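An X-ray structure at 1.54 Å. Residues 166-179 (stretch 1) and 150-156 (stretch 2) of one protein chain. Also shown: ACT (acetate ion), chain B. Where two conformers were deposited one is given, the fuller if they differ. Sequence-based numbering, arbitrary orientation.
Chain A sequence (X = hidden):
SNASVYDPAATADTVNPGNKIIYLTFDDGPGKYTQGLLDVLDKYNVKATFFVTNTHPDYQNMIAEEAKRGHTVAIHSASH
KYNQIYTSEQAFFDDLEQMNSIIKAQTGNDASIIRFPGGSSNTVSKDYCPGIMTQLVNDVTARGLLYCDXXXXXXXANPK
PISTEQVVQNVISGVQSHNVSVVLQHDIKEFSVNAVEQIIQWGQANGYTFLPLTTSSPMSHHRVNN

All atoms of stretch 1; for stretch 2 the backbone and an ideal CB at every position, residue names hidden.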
# COMPACT_ATOMS: atom_id res chain seq x y z
N GLN A 166 11.52 -16.38 5.49
CA GLN A 166 11.57 -16.21 4.05
C GLN A 166 11.10 -14.79 3.65
O GLN A 166 11.66 -14.20 2.69
CB GLN A 166 10.73 -17.30 3.38
CG GLN A 166 11.32 -18.71 3.52
CD GLN A 166 10.43 -19.82 2.92
OE1 GLN A 166 9.33 -20.09 3.42
NE2 GLN A 166 10.90 -20.44 1.84
N VAL A 167 10.12 -14.23 4.37
CA VAL A 167 9.67 -12.87 4.09
C VAL A 167 10.84 -11.92 4.35
O VAL A 167 11.12 -11.01 3.56
CB VAL A 167 8.42 -12.46 4.93
CG1 VAL A 167 8.11 -10.96 4.76
CG2 VAL A 167 7.19 -13.29 4.57
N VAL A 168 11.52 -12.12 5.48
CA VAL A 168 12.66 -11.27 5.79
C VAL A 168 13.68 -11.29 4.63
O VAL A 168 14.11 -10.23 4.14
CB VAL A 168 13.34 -11.69 7.13
CG1 VAL A 168 14.62 -10.86 7.33
CG2 VAL A 168 12.35 -11.46 8.30
N GLN A 169 14.05 -12.48 4.19
CA GLN A 169 15.06 -12.61 3.15
C GLN A 169 14.57 -12.04 1.82
O GLN A 169 15.33 -11.44 1.09
CB GLN A 169 15.46 -14.08 2.95
CG GLN A 169 16.21 -14.62 4.16
CD GLN A 169 17.37 -13.73 4.55
OE1 GLN A 169 18.16 -13.31 3.69
NE2 GLN A 169 17.47 -13.41 5.84
N ASN A 170 13.28 -12.19 1.53
CA ASN A 170 12.74 -11.67 0.27
C ASN A 170 12.80 -10.16 0.23
O ASN A 170 13.19 -9.56 -0.79
CB ASN A 170 11.29 -12.09 0.07
CG ASN A 170 11.15 -13.56 -0.31
OD1 ASN A 170 12.10 -14.17 -0.79
ND2 ASN A 170 9.96 -14.12 -0.11
N VAL A 171 12.45 -9.52 1.34
CA VAL A 171 12.42 -8.05 1.35
C VAL A 171 13.86 -7.50 1.33
O VAL A 171 14.18 -6.59 0.56
CB VAL A 171 11.65 -7.53 2.56
CG1 VAL A 171 11.78 -5.98 2.69
CG2 VAL A 171 10.19 -7.92 2.41
N ILE A 172 14.74 -8.09 2.13
CA ILE A 172 16.12 -7.60 2.19
C ILE A 172 16.82 -7.78 0.85
O ILE A 172 17.53 -6.90 0.35
CB ILE A 172 16.88 -8.33 3.32
CG1 ILE A 172 16.39 -7.82 4.69
CG2 ILE A 172 18.41 -8.22 3.12
CD1 ILE A 172 16.95 -8.69 5.88
N SER A 173 16.62 -8.93 0.21
CA SER A 173 17.24 -9.09 -1.10
C SER A 173 16.58 -8.19 -2.16
O SER A 173 17.29 -7.60 -2.99
CB SER A 173 17.21 -10.56 -1.53
OG SER A 173 15.90 -11.03 -1.62
N GLY A 174 15.25 -8.03 -2.16
CA GLY A 174 14.64 -7.14 -3.14
C GLY A 174 15.01 -5.66 -3.02
O GLY A 174 15.15 -4.95 -4.03
N VAL A 175 15.15 -5.16 -1.80
CA VAL A 175 15.51 -3.76 -1.56
C VAL A 175 16.86 -3.42 -2.17
O VAL A 175 17.09 -2.29 -2.61
CB VAL A 175 15.48 -3.47 -0.04
CG1 VAL A 175 16.38 -2.32 0.35
CG2 VAL A 175 14.01 -3.24 0.42
N GLN A 176 17.76 -4.39 -2.18
CA GLN A 176 19.11 -4.11 -2.65
C GLN A 176 19.17 -3.89 -4.16
O GLN A 176 20.20 -3.46 -4.69
CB GLN A 176 20.06 -5.24 -2.25
CG GLN A 176 20.28 -5.25 -0.73
CD GLN A 176 21.13 -6.41 -0.32
OE1 GLN A 176 22.33 -6.44 -0.61
NE2 GLN A 176 20.53 -7.39 0.32
N SER A 177 18.08 -4.19 -4.85
CA SER A 177 18.00 -3.93 -6.27
C SER A 177 17.67 -2.49 -6.61
O SER A 177 17.76 -2.14 -7.78
CB SER A 177 16.92 -4.81 -6.92
OG SER A 177 17.26 -6.16 -6.68
N HIS A 178 17.28 -1.68 -5.62
CA HIS A 178 16.70 -0.38 -5.91
C HIS A 178 17.24 0.67 -4.98
O HIS A 178 17.34 0.45 -3.79
CB HIS A 178 15.16 -0.39 -5.74
CG HIS A 178 14.48 -1.39 -6.64
ND1 HIS A 178 14.43 -1.25 -8.02
CD2 HIS A 178 13.82 -2.54 -6.35
CE1 HIS A 178 13.80 -2.31 -8.53
NE2 HIS A 178 13.41 -3.09 -7.55
N ASN A 179 17.54 1.84 -5.53
CA ASN A 179 17.91 2.95 -4.66
C ASN A 179 16.72 3.39 -3.83
O ASN A 179 16.88 3.82 -2.67
CB ASN A 179 18.42 4.11 -5.51
CG ASN A 179 19.01 5.22 -4.67
OD1 ASN A 179 19.66 4.96 -3.66
ND2 ASN A 179 18.78 6.45 -5.09
N UNK A 150 4.43 -1.27 -6.57
CA UNK A 150 5.55 -1.62 -5.69
C UNK A 150 6.71 -2.12 -6.56
O UNK A 150 6.50 -2.46 -7.72
CB UNK A 150 5.14 -2.68 -4.66
N UNK A 151 7.93 -2.14 -6.00
CA UNK A 151 9.03 -2.74 -6.73
C UNK A 151 9.83 -3.73 -5.87
O UNK A 151 10.89 -4.18 -6.30
CB UNK A 151 9.95 -1.64 -7.26
N UNK A 152 9.35 -4.06 -4.67
CA UNK A 152 9.93 -5.18 -3.89
C UNK A 152 8.81 -6.08 -3.43
O UNK A 152 7.90 -5.62 -2.73
CB UNK A 152 10.74 -4.68 -2.69
N UNK A 153 8.84 -7.34 -3.87
CA UNK A 153 7.88 -8.33 -3.38
C UNK A 153 8.36 -9.00 -2.12
O UNK A 153 9.52 -9.37 -2.00
CB UNK A 153 7.61 -9.39 -4.45
N UNK A 154 7.45 -9.14 -1.16
CA UNK A 154 7.79 -9.88 0.06
C UNK A 154 7.49 -11.36 -0.08
O UNK A 154 7.91 -12.14 0.77
CB UNK A 154 7.03 -9.31 1.26
N UNK A 155 6.78 -11.76 -1.13
CA UNK A 155 6.34 -13.12 -1.30
C UNK A 155 5.20 -13.51 -0.39
O UNK A 155 4.86 -14.69 -0.34
CB UNK A 155 7.52 -14.07 -1.08
N UNK A 156 4.58 -12.56 0.33
CA UNK A 156 3.59 -12.92 1.34
C UNK A 156 2.17 -13.02 0.78
O UNK A 156 1.25 -13.25 1.53
CB UNK A 156 3.62 -11.89 2.48
C ACT B . 15.21 0.97 -10.51
O ACT B . 15.86 0.34 -11.37
OXT ACT B . 15.68 1.00 -9.34
CH3 ACT B . 13.93 1.67 -10.86

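Position 150 lies beyond the reach of stretch 1: nothing of that stretch comes within 5.5 Å of its CB. The deposited residue is Trp150, and its indole makes no contact here.

At position 151 the CA-to-CB bond points toward the His178 ring, with the CB 3.8 Å from His178 NE2. A side chain here must lie against a flat, polar ring, which suits a small or medium residue, polar or aliphatic. The residue is Asn151. Its CB sits over the ring face, 4.0 Å from the centroid, as a CH-pi contact, and with chi1 in the p well its amide follows the same face, Asn151 ND2 lying 3.5 Å from His178 CG. Asn151 O is 3.0 Å from His178 NE2. At the other ring nitrogen, His178 ND1 donates a hydrogen bond of 2.9 Å to acetate OXT, the ion probably coming from the crystallisation liquor.

Position 152 has extended angles (-130/118) and its CB points at the helix where Gly174 has no side chain. The shallow groove there, flanked by Val171 and Val175, asks for a compact apolar residue; valine, isoleucine or perhaps threonine would be plausible. It is Val152, in rotamer t. Val152 CG1 lies 4.5 Å from Val171 CG1 and 4.4 Å from Val175 CG2, and Val152 CG2 4.2 Å from Val175 CG2 and 3.6 Å from Gly174 O; both methyls pack on the same groove. The fit depends on the glycine, for an ideal CB on Gly174 would clash with Val152 CG1 at 2.8 Å.

Position 153 is also extended, but its CB has nothing of stretch 1 within 5.5 Å, so many residues would serve. In Ser153 the nearest approach is Ser153 O, 3.8 Å from Asn170 CB.

At position 154 the CB points sideways, yet lies 3.6 Å from Val171 CG2 and 4.0 Å from Val167 CG1. So little space favours alanine, serine or cysteine. Ser154 lays its CB against these valines, and Ser154 OG accepts a hydrogen bond from the backbone N of position 156 (3.2 Å). Ser154 O accepts another from Asn170 ND2 (3.0 Å, 165°), tying the loop to the helix.

Position 155 has a positive phi of 75°, which favours glycine, and an ideal CB would clash with Asn170 ND2 at 2.6 Å. Gly155 meets both conditions, leaving that amide room to reach Ser154 O.

At position 156 the CB points sideways, 4.4 Å from Val167 CG2, a loose contact that many residues could make. Asp156 touches that methyl with its CB, while its carboxylate is hydrogen-bonded elsewhere in the structure.

Stretch 2 (150-156) WNVSSGD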
# COMPACT_ATOMS: atom_id res chain seq x y z
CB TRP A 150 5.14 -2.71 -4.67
CG TRP A 150 4.66 -3.97 -5.35
CD1 TRP A 150 5.40 -5.12 -5.62
CD2 TRP A 150 3.33 -4.24 -5.84
NE1 TRP A 150 4.61 -6.05 -6.27
CE2 TRP A 150 3.34 -5.53 -6.41
CE3 TRP A 150 2.12 -3.51 -5.85
CZ2 TRP A 150 2.18 -6.12 -6.98
CZ3 TRP A 150 0.99 -4.08 -6.43
CH2 TRP A 150 1.02 -5.37 -6.98
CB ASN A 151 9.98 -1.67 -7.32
CG ASN A 151 10.61 -0.80 -6.25
OD1 ASN A 151 10.43 -1.04 -5.06
ND2 ASN A 151 11.37 0.21 -6.67
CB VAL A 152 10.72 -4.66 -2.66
CG1 VAL A 152 11.17 -5.81 -1.73
CG2 VAL A 152 11.89 -3.86 -3.14
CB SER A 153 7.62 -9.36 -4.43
OG SER A 153 6.97 -8.65 -5.48
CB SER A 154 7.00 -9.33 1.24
OG SER A 154 5.63 -9.60 1.00
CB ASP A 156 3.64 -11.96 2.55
CG ASP A 156 2.99 -10.59 2.29
OD1 ASP A 156 2.52 -10.31 1.17
OD2 ASP A 156 2.97 -9.79 3.24
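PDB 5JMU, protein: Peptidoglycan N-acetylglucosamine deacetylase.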